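Long-range contacts in flavocytochrome C3 fumarate reductase (Shewanella frigidimarina, PDB 1QO8), which catalyses in vitro the essentially one-way reduction of fumarate to succinate, using four covalently bound c-type hemes and one FAD per subunit: residues G158-I162 with S331-A336; N80-S84 with D366-L370; A301-V305 with A559-D565; D281-V285 with I521-F525. All coordinates share one frame. Residue numbers count along the deposited sequence, not the author numbering.

Contact 1 of 4, residues G158-I162 with S331-A336; sequences GNSMI and SNNITA. With FAD (flavin-adenine dinucleotide), chain G.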
# COMPACT_ATOMS: atom_id res chain seq x y z
N GLY A 158 -24.96 3.71 -0.59
CA GLY A 158 -23.65 3.32 -1.02
C GLY A 158 -23.72 1.99 -1.89
O GLY A 158 -24.57 1.85 -2.79
N ASN A 159 -22.70 1.14 -1.73
CA ASN A 159 -22.68 -0.15 -2.43
C ASN A 159 -23.70 -1.10 -1.79
O ASN A 159 -24.18 -2.01 -2.49
CB ASN A 159 -21.29 -0.82 -2.44
CG ASN A 159 -20.39 -0.21 -3.51
OD1 ASN A 159 -20.83 0.16 -4.57
ND2 ASN A 159 -19.05 -0.09 -3.27
N SER A 160 -23.89 -1.00 -0.48
CA SER A 160 -24.73 -1.88 0.27
C SER A 160 -26.12 -2.01 -0.36
O SER A 160 -26.55 -3.16 -0.48
CB SER A 160 -25.01 -1.46 1.73
OG SER A 160 -23.76 -1.41 2.45
N MET A 161 -26.67 -0.96 -0.96
CA MET A 161 -28.03 -0.97 -1.42
C MET A 161 -28.16 -1.64 -2.76
O MET A 161 -29.25 -1.79 -3.29
CB MET A 161 -28.53 0.53 -1.54
CG MET A 161 -27.96 1.28 -2.70
SD MET A 161 -28.07 3.07 -2.72
CE MET A 161 -29.89 3.26 -2.92
N ILE A 162 -27.02 -1.89 -3.46
CA ILE A 162 -27.12 -2.56 -4.76
C ILE A 162 -26.66 -3.99 -4.65
O ILE A 162 -26.41 -4.58 -5.67
CB ILE A 162 -26.35 -1.87 -5.88
CG1 ILE A 162 -24.88 -1.73 -5.43
CG2 ILE A 162 -27.08 -0.55 -6.24
CD1 ILE A 162 -24.08 -1.10 -6.57
N SER A 331 -18.13 -2.56 -10.60
CA SER A 331 -19.54 -2.67 -10.47
C SER A 331 -20.07 -1.68 -9.41
O SER A 331 -21.18 -1.89 -8.99
CB SER A 331 -19.68 -4.09 -9.90
OG SER A 331 -18.88 -3.93 -8.72
N ASN A 332 -19.22 -0.89 -8.75
CA ASN A 332 -19.57 -0.14 -7.56
C ASN A 332 -20.49 1.05 -7.80
O ASN A 332 -20.42 1.68 -8.83
CB ASN A 332 -18.30 0.49 -6.91
CG ASN A 332 -17.48 -0.63 -6.25
OD1 ASN A 332 -16.84 -0.35 -5.25
ND2 ASN A 332 -17.66 -1.88 -6.71
N ASN A 333 -21.14 1.49 -6.72
CA ASN A 333 -21.66 2.89 -6.80
C ASN A 333 -20.50 3.88 -6.84
O ASN A 333 -19.37 3.61 -6.34
CB ASN A 333 -22.48 3.05 -5.52
CG ASN A 333 -23.36 4.29 -5.51
OD1 ASN A 333 -23.17 5.17 -6.40
ND2 ASN A 333 -24.34 4.18 -4.63
N ILE A 334 -20.68 5.07 -7.41
CA ILE A 334 -19.72 6.11 -7.56
C ILE A 334 -19.33 6.78 -6.21
O ILE A 334 -18.28 7.40 -6.15
CB ILE A 334 -20.21 7.24 -8.51
CG1 ILE A 334 -21.50 7.83 -7.92
CG2 ILE A 334 -20.43 6.61 -9.91
CD1 ILE A 334 -21.96 9.08 -8.65
N THR A 335 -19.87 6.39 -5.09
CA THR A 335 -19.50 6.82 -3.76
C THR A 335 -18.23 6.17 -3.23
O THR A 335 -17.63 6.70 -2.26
CB THR A 335 -20.64 6.45 -2.76
OG1 THR A 335 -20.81 5.04 -2.87
CG2 THR A 335 -21.91 7.20 -3.09
N ALA A 336 -17.66 5.14 -3.95
CA ALA A 336 -16.69 4.28 -3.27
C ALA A 336 -15.28 4.74 -3.66
O ALA A 336 -14.53 4.01 -4.33
CB ALA A 336 -16.83 2.76 -3.57
PA FAD G . -21.09 1.34 1.52
O1A FAD G . -22.41 0.63 1.48
O2A FAD G . -20.44 1.67 0.38
O5B FAD G . -21.53 2.78 1.97
C5B FAD G . -20.56 3.84 2.36
C4B FAD G . -21.38 5.22 2.52
O4B FAD G . -20.31 6.21 2.91
C3B FAD G . -21.87 5.75 1.14
O3B FAD G . -23.20 5.94 0.94
C2B FAD G . -20.83 6.86 0.74
O2B FAD G . -21.37 7.94 -0.06
C1B FAD G . -20.55 7.41 2.08
N9A FAD G . -19.25 8.11 2.16
C8A FAD G . -18.07 7.79 1.54
N7A FAD G . -17.15 8.69 1.74
C5A FAD G . -17.74 9.66 2.54
C6A FAD G . -17.28 10.96 3.03
N6A FAD G . -16.08 11.44 2.82
N1A FAD G . -18.18 11.61 3.81
C2A FAD G . -19.48 11.20 3.99
N3A FAD G . -19.99 10.02 3.55
C4A FAD G . -19.07 9.34 2.82
N1 FAD G . -21.23 -8.48 -0.36
C2 FAD G . -21.86 -9.45 0.26
O2 FAD G . -21.55 -9.99 1.27
N3 FAD G . -23.07 -10.01 -0.24
C4 FAD G . -23.55 -9.45 -1.42
O4 FAD G . -24.54 -9.91 -1.92
C4X FAD G . -22.80 -8.42 -2.12
N5 FAD G . -23.24 -7.94 -3.29
C5X FAD G . -22.60 -6.92 -3.91
C6 FAD G . -23.12 -6.46 -5.13
C7 FAD G . -22.49 -5.42 -5.78
C7M FAD G . -22.99 -4.86 -7.07
C8 FAD G . -21.33 -4.82 -5.17
C8M FAD G . -20.69 -3.65 -5.83
C9 FAD G . -20.84 -5.26 -3.97
C9A FAD G . -21.44 -6.30 -3.30
N10 FAD G . -21.00 -6.86 -2.08
C10 FAD G . -21.63 -7.88 -1.49
C1' FAD G . -20.06 -6.08 -1.21
C2' FAD G . -20.87 -5.39 -0.06
O2' FAD G . -22.07 -4.95 -0.78
C3' FAD G . -20.11 -4.08 0.25
O3' FAD G . -18.77 -4.36 0.67
C4' FAD G . -20.67 -3.55 1.61
O4' FAD G . -22.04 -3.18 1.29
C5' FAD G . -19.88 -2.22 1.91
O5' FAD G . -20.74 -1.55 3.02
P FAD G . -20.29 -0.27 3.75
O1P FAD G . -21.39 0.00 4.75
O2P FAD G . -18.99 -0.56 4.16
O3P FAD G . -20.15 0.70 2.67
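Two loops interlock through asparagine amides beside the FAD. The side chain of N333, its CA-to-CB bond pointing toward 158-162, donates from ND2 to the carbonyl O of G158 (3.0 Å, nearly linear). In return the backbone N of N333 donates a hydrogen bond to OD1 of N159 at a short 2.5 Å, and ND2 of N159 makes a weak hydrogen bond of 3.0 Å to OD1 of N332. Both ends of the N159 amide are thus engaged across the contact, while its backbone N binds O2A of the FAD at 3.1 Å. This is the FAD-binding domain of the fumarate reductase/succinate dehydrogenase flavoproteins, and the 158-162 loop grips the cofactor's pyrophosphate: S160 N reaches O1A at 2.9 Å, S160 OG donates to O1A at 2.6 Å and accepts from the ribityl O4' at 2.7 Å. G158 has no room for a side chain, since a CB would run into O5B of the FAD. S331 OG is hydrogen-bonded to ND1 of H499, which probably binds succinate, as in related enzymes, and N332 ND2 to the carbonyl of H499. I162, which also touches a heme, brings CD1 to 3.9 Å from both S331 O and N333 N.

Contact 2 of 4, residues N80-S84 with D366-L370; sequences NECHS and DSRIL. With HEM (protoporphyrin IX containing Fe), chain C.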
# COMPACT_ATOMS: atom_id res chain seq x y z
N ASN A 80 -28.68 6.35 -14.77
CA ASN A 80 -27.58 6.25 -15.69
C ASN A 80 -26.24 6.53 -15.08
O ASN A 80 -25.26 6.55 -15.84
CB ASN A 80 -27.82 7.00 -17.03
CG ASN A 80 -28.82 6.14 -17.86
OD1 ASN A 80 -29.11 6.49 -19.06
ND2 ASN A 80 -29.38 5.02 -17.42
N GLU A 81 -26.02 6.64 -13.78
CA GLU A 81 -24.69 6.57 -13.20
C GLU A 81 -24.17 5.11 -13.22
O GLU A 81 -23.00 4.81 -13.03
CB GLU A 81 -24.80 6.96 -11.72
CG GLU A 81 -25.02 8.49 -11.52
CD GLU A 81 -23.71 9.17 -11.89
OE1 GLU A 81 -22.68 8.47 -12.02
OE2 GLU A 81 -23.61 10.38 -12.13
N CYS A 82 -25.16 4.20 -13.28
CA CYS A 82 -24.92 2.78 -13.31
C CYS A 82 -25.51 2.07 -14.51
O CYS A 82 -24.77 1.23 -15.07
CB CYS A 82 -25.43 2.07 -12.08
SG CYS A 82 -24.85 2.87 -10.56
N HIS A 83 -26.70 2.48 -14.94
CA HIS A 83 -27.34 1.79 -16.06
C HIS A 83 -27.11 2.55 -17.34
O HIS A 83 -26.51 3.64 -17.36
CB HIS A 83 -28.82 1.58 -15.87
CG HIS A 83 -29.28 0.85 -14.64
ND1 HIS A 83 -29.32 -0.56 -14.57
CD2 HIS A 83 -29.72 1.26 -13.46
CE1 HIS A 83 -29.80 -0.91 -13.37
NE2 HIS A 83 -30.05 0.21 -12.60
N SER A 84 -27.69 2.11 -18.44
CA SER A 84 -27.61 3.02 -19.62
C SER A 84 -28.96 3.05 -20.30
O SER A 84 -29.01 2.84 -21.49
CB SER A 84 -26.41 2.64 -20.48
OG SER A 84 -25.88 3.75 -21.24
N ASP A 366 -21.17 -0.81 -20.36
CA ASP A 366 -22.15 0.25 -20.42
C ASP A 366 -23.05 0.30 -19.19
O ASP A 366 -23.09 1.36 -18.56
CB ASP A 366 -23.06 0.09 -21.66
CG ASP A 366 -23.06 -1.33 -22.23
OD1 ASP A 366 -22.69 -2.32 -21.47
OD2 ASP A 366 -23.40 -1.37 -23.46
N SER A 367 -23.83 -0.72 -18.95
CA SER A 367 -24.58 -0.89 -17.71
C SER A 367 -23.73 -1.69 -16.74
O SER A 367 -23.44 -2.91 -16.87
CB SER A 367 -25.94 -1.41 -18.05
OG SER A 367 -26.93 -1.71 -17.10
N ARG A 368 -23.26 -1.05 -15.65
CA ARG A 368 -22.17 -1.61 -14.85
C ARG A 368 -22.65 -2.63 -13.88
O ARG A 368 -22.53 -2.59 -12.65
CB ARG A 368 -21.26 -0.54 -14.23
CG ARG A 368 -20.57 0.34 -15.28
CD ARG A 368 -19.63 1.43 -14.66
NE ARG A 368 -20.32 2.29 -13.70
CZ ARG A 368 -20.40 2.19 -12.39
NH1 ARG A 368 -19.82 1.27 -11.57
NH2 ARG A 368 -21.12 3.17 -11.77
N ILE A 369 -23.25 -3.69 -14.42
CA ILE A 369 -23.82 -4.75 -13.57
C ILE A 369 -23.05 -6.04 -13.90
O ILE A 369 -22.58 -6.14 -15.04
CB ILE A 369 -25.26 -4.77 -14.14
CG1 ILE A 369 -26.11 -3.75 -13.36
CG2 ILE A 369 -25.88 -6.16 -14.24
CD1 ILE A 369 -27.47 -3.56 -13.99
N LEU A 370 -22.90 -6.95 -13.01
CA LEU A 370 -22.27 -8.24 -13.11
C LEU A 370 -22.95 -9.08 -14.24
O LEU A 370 -24.20 -9.16 -14.22
CB LEU A 370 -22.34 -9.02 -11.80
CG LEU A 370 -21.68 -8.56 -10.49
CD1 LEU A 370 -21.13 -9.74 -9.67
CD2 LEU A 370 -20.53 -7.58 -10.59
CHA HEM C . -31.04 -3.61 -11.04
CHB HEM C . -33.71 0.11 -12.65
CHC HEM C . -30.55 3.01 -10.42
CHD HEM C . -27.40 -0.65 -9.94
C1A HEM C . -32.07 -2.92 -11.61
C2A HEM C . -33.32 -3.42 -12.15
C3A HEM C . -34.05 -2.40 -12.59
C4A HEM C . -33.26 -1.19 -12.36
CMA HEM C . -35.44 -2.35 -13.28
CAA HEM C . -33.68 -4.93 -12.26
CBA HEM C . -34.54 -5.45 -11.09
CGA HEM C . -33.71 -5.51 -9.83
O1A HEM C . -34.12 -4.75 -8.89
O2A HEM C . -32.69 -6.27 -9.78
C1B HEM C . -33.16 1.22 -12.02
C2B HEM C . -33.78 2.54 -11.91
C3B HEM C . -32.92 3.30 -11.26
C4B HEM C . -31.73 2.55 -10.96
CMB HEM C . -35.18 2.81 -12.43
CAB HEM C . -33.06 4.79 -10.72
CBB HEM C . -34.26 5.31 -10.48
C1C HEM C . -29.38 2.32 -10.17
C2C HEM C . -28.16 2.83 -9.56
C3C HEM C . -27.32 1.80 -9.40
C4C HEM C . -27.98 0.62 -9.90
CMC HEM C . -27.99 4.32 -9.23
CAC HEM C . -25.90 1.71 -8.75
CBC HEM C . -25.55 2.44 -7.69
C1D HEM C . -28.13 -1.79 -10.16
C2D HEM C . -27.62 -3.16 -9.97
C3D HEM C . -28.63 -3.97 -10.26
C4D HEM C . -29.79 -3.18 -10.64
CMD HEM C . -26.18 -3.48 -9.52
CAD HEM C . -28.65 -5.54 -10.25
CBD HEM C . -28.59 -6.11 -11.65
CGD HEM C . -28.67 -7.65 -11.83
O1D HEM C . -28.04 -8.39 -11.05
O2D HEM C . -29.35 -8.11 -12.76
NA HEM C . -32.11 -1.53 -11.70
NB HEM C . -31.90 1.27 -11.46
NC HEM C . -29.23 0.97 -10.36
ND HEM C . -29.44 -1.83 -10.57
FE HEM C . -30.71 -0.28 -10.94
O HOH W 1 -21.47 4.10 -15.59
O HOH W 2 -23.44 3.50 -17.00
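Most unusual here is a heme-binding loop hydrogen-bonded directly to the flavoprotein part of the chain. H83 NE2 ligates the heme iron at 1.9 Å, with H59 as the other axial ligand, and C82 SG lies 2.4 Å from the heme CAC, too close for a non-bonded contact and consistent with the thioether link expected of a c-type heme. The 366-370 loop meets this loop through R368, the centre of an inverse gamma turn. Its backbone N donates to C82 O (2.8 Å), and its NH2 to E81 O (2.8 Å), while NE reaches that same E81 carbonyl through water 1. C82 O also takes a CA-H...O contact from S367 CA at 3.4 Å. I369 CD1 sits 3.6 Å from H83 ND1 and 3.6 Å from the heme CBD, lining the pocket. One arginine of the flavin domain therefore holds two successive carbonyls of the cytochrome loop, right beside the heme's covalent and axial attachments, and is fixed within its own domain by NH1, which hydrogen-bonds the carbonyls of N332 and S330.

Contact 3 of 4, residues A301-V305 with A559-D565; sequences AKSVV and AAKHALD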
# COMPACT_ATOMS: atom_id res chain seq x y z
N ALA A 301 -16.68 16.03 18.24
CA ALA A 301 -17.35 14.78 18.58
C ALA A 301 -16.34 14.02 19.45
O ALA A 301 -15.15 14.15 19.13
CB ALA A 301 -17.60 14.00 17.27
N LYS A 302 -16.81 13.34 20.46
CA LYS A 302 -15.96 12.47 21.23
C LYS A 302 -15.66 11.19 20.45
O LYS A 302 -14.58 10.66 20.71
CB LYS A 302 -16.59 12.11 22.57
CG LYS A 302 -16.60 13.31 23.54
CD LYS A 302 -17.21 12.89 24.91
CE LYS A 302 -16.56 13.67 26.07
NZ LYS A 302 -16.32 12.82 27.28
N SER A 303 -16.60 10.67 19.62
CA SER A 303 -16.20 9.54 18.77
C SER A 303 -16.65 9.74 17.30
O SER A 303 -17.68 10.33 16.98
CB SER A 303 -16.83 8.30 19.31
OG SER A 303 -16.34 7.84 20.53
N VAL A 304 -15.85 9.29 16.38
CA VAL A 304 -15.99 9.37 14.94
C VAL A 304 -15.85 7.92 14.42
O VAL A 304 -14.96 7.17 14.80
CB VAL A 304 -14.94 10.25 14.29
CG1 VAL A 304 -15.23 10.36 12.78
CG2 VAL A 304 -14.93 11.70 14.82
N VAL A 305 -16.86 7.44 13.69
CA VAL A 305 -16.89 6.08 13.14
C VAL A 305 -16.79 6.19 11.62
O VAL A 305 -17.65 6.84 11.00
CB VAL A 305 -18.21 5.39 13.51
CG1 VAL A 305 -18.35 3.98 12.89
CG2 VAL A 305 -18.50 5.31 15.01
N ALA A 559 -18.17 3.13 20.03
CA ALA A 559 -18.16 4.57 19.87
C ALA A 559 -18.97 5.25 20.99
O ALA A 559 -18.57 6.31 21.46
CB ALA A 559 -18.71 5.01 18.52
N ALA A 560 -20.13 4.69 21.33
CA ALA A 560 -21.06 5.33 22.26
C ALA A 560 -20.53 5.20 23.69
O ALA A 560 -20.51 6.19 24.43
CB ALA A 560 -22.47 4.76 22.20
N LYS A 561 -20.05 4.02 24.00
CA LYS A 561 -19.44 3.71 25.28
C LYS A 561 -18.27 4.66 25.56
O LYS A 561 -18.12 5.22 26.65
CB LYS A 561 -19.04 2.23 25.35
CG LYS A 561 -20.11 1.38 26.02
CD LYS A 561 -20.22 -0.10 25.77
CE LYS A 561 -19.00 -0.95 26.04
NZ LYS A 561 -19.22 -2.42 25.87
N HIS A 562 -17.50 5.00 24.50
CA HIS A 562 -16.34 5.85 24.69
C HIS A 562 -16.77 7.30 24.84
O HIS A 562 -16.08 8.08 25.51
CB HIS A 562 -15.42 5.67 23.49
CG HIS A 562 -14.22 6.58 23.50
ND1 HIS A 562 -14.24 7.82 22.87
CD2 HIS A 562 -13.02 6.43 24.07
CE1 HIS A 562 -13.05 8.35 23.02
NE2 HIS A 562 -12.29 7.52 23.73
N ALA A 563 -17.88 7.69 24.21
CA ALA A 563 -18.40 9.03 24.35
C ALA A 563 -19.05 9.31 25.70
O ALA A 563 -18.94 10.39 26.23
CB ALA A 563 -19.44 9.36 23.28
N LEU A 564 -19.88 8.38 26.13
CA LEU A 564 -20.44 8.42 27.48
C LEU A 564 -19.34 7.78 28.27
O LEU A 564 -18.27 7.66 27.63
CB LEU A 564 -21.60 7.44 27.50
CG LEU A 564 -22.56 7.81 26.38
CD1 LEU A 564 -23.57 6.72 26.09
CD2 LEU A 564 -23.23 9.13 26.70
N ASP A 565 -19.55 7.24 29.45
CA ASP A 565 -18.37 6.47 29.92
C ASP A 565 -18.37 6.53 31.43
O ASP A 565 -18.61 5.58 32.20
CB ASP A 565 -17.03 7.02 29.46
CG ASP A 565 -16.45 8.38 29.78
OD1 ASP A 565 -16.36 8.57 31.01
OD2 ASP A 565 -16.10 9.28 28.98
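S303 lies against the last turns of helix 543-563, its CB 3.9 Å from the CB of A559. Its hydroxyl works in both directions: OG donates to A559 O at 2.9 Å and accepts from H562 ND1 at 3.1 Å, at the edge of the imidazole. A559 O also receives the helical bond from A563 N (3.2 Å), so the carbonyl is shared between helix and strand. The helix runs antiparallel to strand 303-305, at 169° with the axes 8.3 Å apart, and small alanines allow this close approach. V305 CG2 packs on A559 CB at 3.5 Å. This is the Rossmann-type layering of the FAD domain, a helix packed along one face of the parallel sheet. K302 adds only a long ion pair at the exposed end, NZ to D565 OD2 at 3.9 Å. Since H562 NE2 hydrogen-bonds D522 OD1 while ND1 donates to S303, both nitrogens appear to carry protons, consistent with a positively charged imidazole.

Contact 4 of 4, residues D281-V285 with I521-F525; sequences DHSVV and IDGLF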
# COMPACT_ATOMS: atom_id res chain seq x y z
N ASP A 281 -3.16 15.76 21.97
CA ASP A 281 -2.76 14.46 22.50
C ASP A 281 -3.12 13.33 21.55
O ASP A 281 -3.52 12.26 22.00
CB ASP A 281 -3.30 14.17 23.92
CG ASP A 281 -2.55 13.08 24.65
OD1 ASP A 281 -1.87 12.24 23.99
OD2 ASP A 281 -2.57 12.97 25.89
N HIS A 282 -2.97 13.47 20.24
CA HIS A 282 -3.27 12.39 19.30
C HIS A 282 -4.71 11.87 19.42
O HIS A 282 -4.90 10.67 19.26
CB HIS A 282 -2.32 11.20 19.50
CG HIS A 282 -0.93 11.56 19.08
ND1 HIS A 282 0.11 11.54 19.99
CD2 HIS A 282 -0.42 11.98 17.90
CE1 HIS A 282 1.22 11.91 19.38
NE2 HIS A 282 0.92 12.19 18.12
N SER A 283 -5.67 12.71 19.71
CA SER A 283 -7.04 12.31 19.89
C SER A 283 -7.88 12.83 18.72
O SER A 283 -7.67 14.00 18.39
CB SER A 283 -7.68 12.87 21.17
OG SER A 283 -7.45 11.94 22.21
N VAL A 284 -8.72 11.96 18.16
CA VAL A 284 -9.63 12.46 17.13
C VAL A 284 -10.73 13.18 17.89
O VAL A 284 -11.25 12.56 18.83
CB VAL A 284 -10.25 11.36 16.25
CG1 VAL A 284 -11.38 11.93 15.40
CG2 VAL A 284 -9.17 10.73 15.39
N VAL A 285 -10.99 14.41 17.49
CA VAL A 285 -12.03 15.18 18.18
C VAL A 285 -13.05 15.77 17.21
O VAL A 285 -13.82 16.59 17.72
CB VAL A 285 -11.45 16.35 19.00
CG1 VAL A 285 -10.65 15.83 20.19
CG2 VAL A 285 -10.61 17.30 18.16
N ILE A 521 -6.50 4.42 18.14
CA ILE A 521 -6.46 5.89 18.13
C ILE A 521 -7.71 6.32 18.91
O ILE A 521 -8.80 5.76 18.69
CB ILE A 521 -6.54 6.41 16.70
CG1 ILE A 521 -5.30 5.98 15.91
CG2 ILE A 521 -6.78 7.91 16.69
CD1 ILE A 521 -5.34 6.26 14.43
N ASP A 522 -7.47 7.16 19.90
CA ASP A 522 -8.45 7.68 20.81
C ASP A 522 -9.55 8.47 20.11
O ASP A 522 -9.27 9.50 19.50
CB ASP A 522 -7.73 8.67 21.80
CG ASP A 522 -8.75 9.10 22.86
OD1 ASP A 522 -9.28 8.22 23.56
OD2 ASP A 522 -9.02 10.32 22.92
N GLY A 523 -10.79 8.02 20.16
CA GLY A 523 -11.87 8.73 19.44
C GLY A 523 -12.23 8.14 18.07
O GLY A 523 -13.21 8.65 17.47
N LEU A 524 -11.50 7.21 17.49
CA LEU A 524 -11.69 6.80 16.08
C LEU A 524 -12.09 5.34 15.92
O LEU A 524 -11.43 4.45 16.45
CB LEU A 524 -10.42 6.96 15.24
CG LEU A 524 -10.44 7.47 13.82
CD1 LEU A 524 -9.40 6.84 12.91
CD2 LEU A 524 -11.77 7.53 13.10
N PHE A 525 -13.21 5.03 15.27
CA PHE A 525 -13.69 3.64 15.07
C PHE A 525 -14.00 3.41 13.60
O PHE A 525 -14.11 4.39 12.86
CB PHE A 525 -14.95 3.37 15.91
CG PHE A 525 -14.72 3.61 17.40
CD1 PHE A 525 -14.83 4.90 17.92
CD2 PHE A 525 -14.34 2.58 18.22
CE1 PHE A 525 -14.56 5.13 19.25
CE2 PHE A 525 -14.07 2.82 19.58
CZ PHE A 525 -14.21 4.10 20.09
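The start of strand 284-291 and the residues just before it meet the type II turn I521-L524, which leads into strand 524-526 at the edge of the FAD domain's parallel sheet. H282 begins the contact through its backbone, O lying 4.2 Å from I521 CG2, while its ring leads away and makes a weak hydrogen bond to D402 of the second subunit. Next, S283 OG donates to D522 OD2 at a very short 2.4 Å; the other oxygen of that carboxylate, OD1, is hydrogen-bonded to H562 of helix 543-563. V284 is the most deeply engaged residue. Its N donates to D522 O at 2.9 Å, its CA-to-CB bond points toward the turn, and CG2 lies 3.9 Å from I521 CG2 and 3.8 Å from L524 CG. Any CB on G523 would collide with the carbonyl oxygen of V284, and the glycine instead lets V284 O face G523 CA at 3.9 Å.

How the contacts relate
From the N terminus, the chain first passes the cytochrome loop 80-84, whose partner 366-370 closes contact 2. Within that span lies the whole of contact 1, whose loops 158-162 and 331-336 join beside the FAD; the two meet where N332 O hydrogen-bonds R368 NH1. Residues 281-285 and then 301-305 also fall inside the span, but their partners come late, at 521-525 and 559-565, so contacts 3 and 4 cross each other and both earlier contacts. They sit about 27 to 39 Å from these, centre to centre. Contacts 3 and 4 touch through neighbouring strands 303-306 and 524-526, tying the C-terminal helix and a second sheet to the parallel sheet.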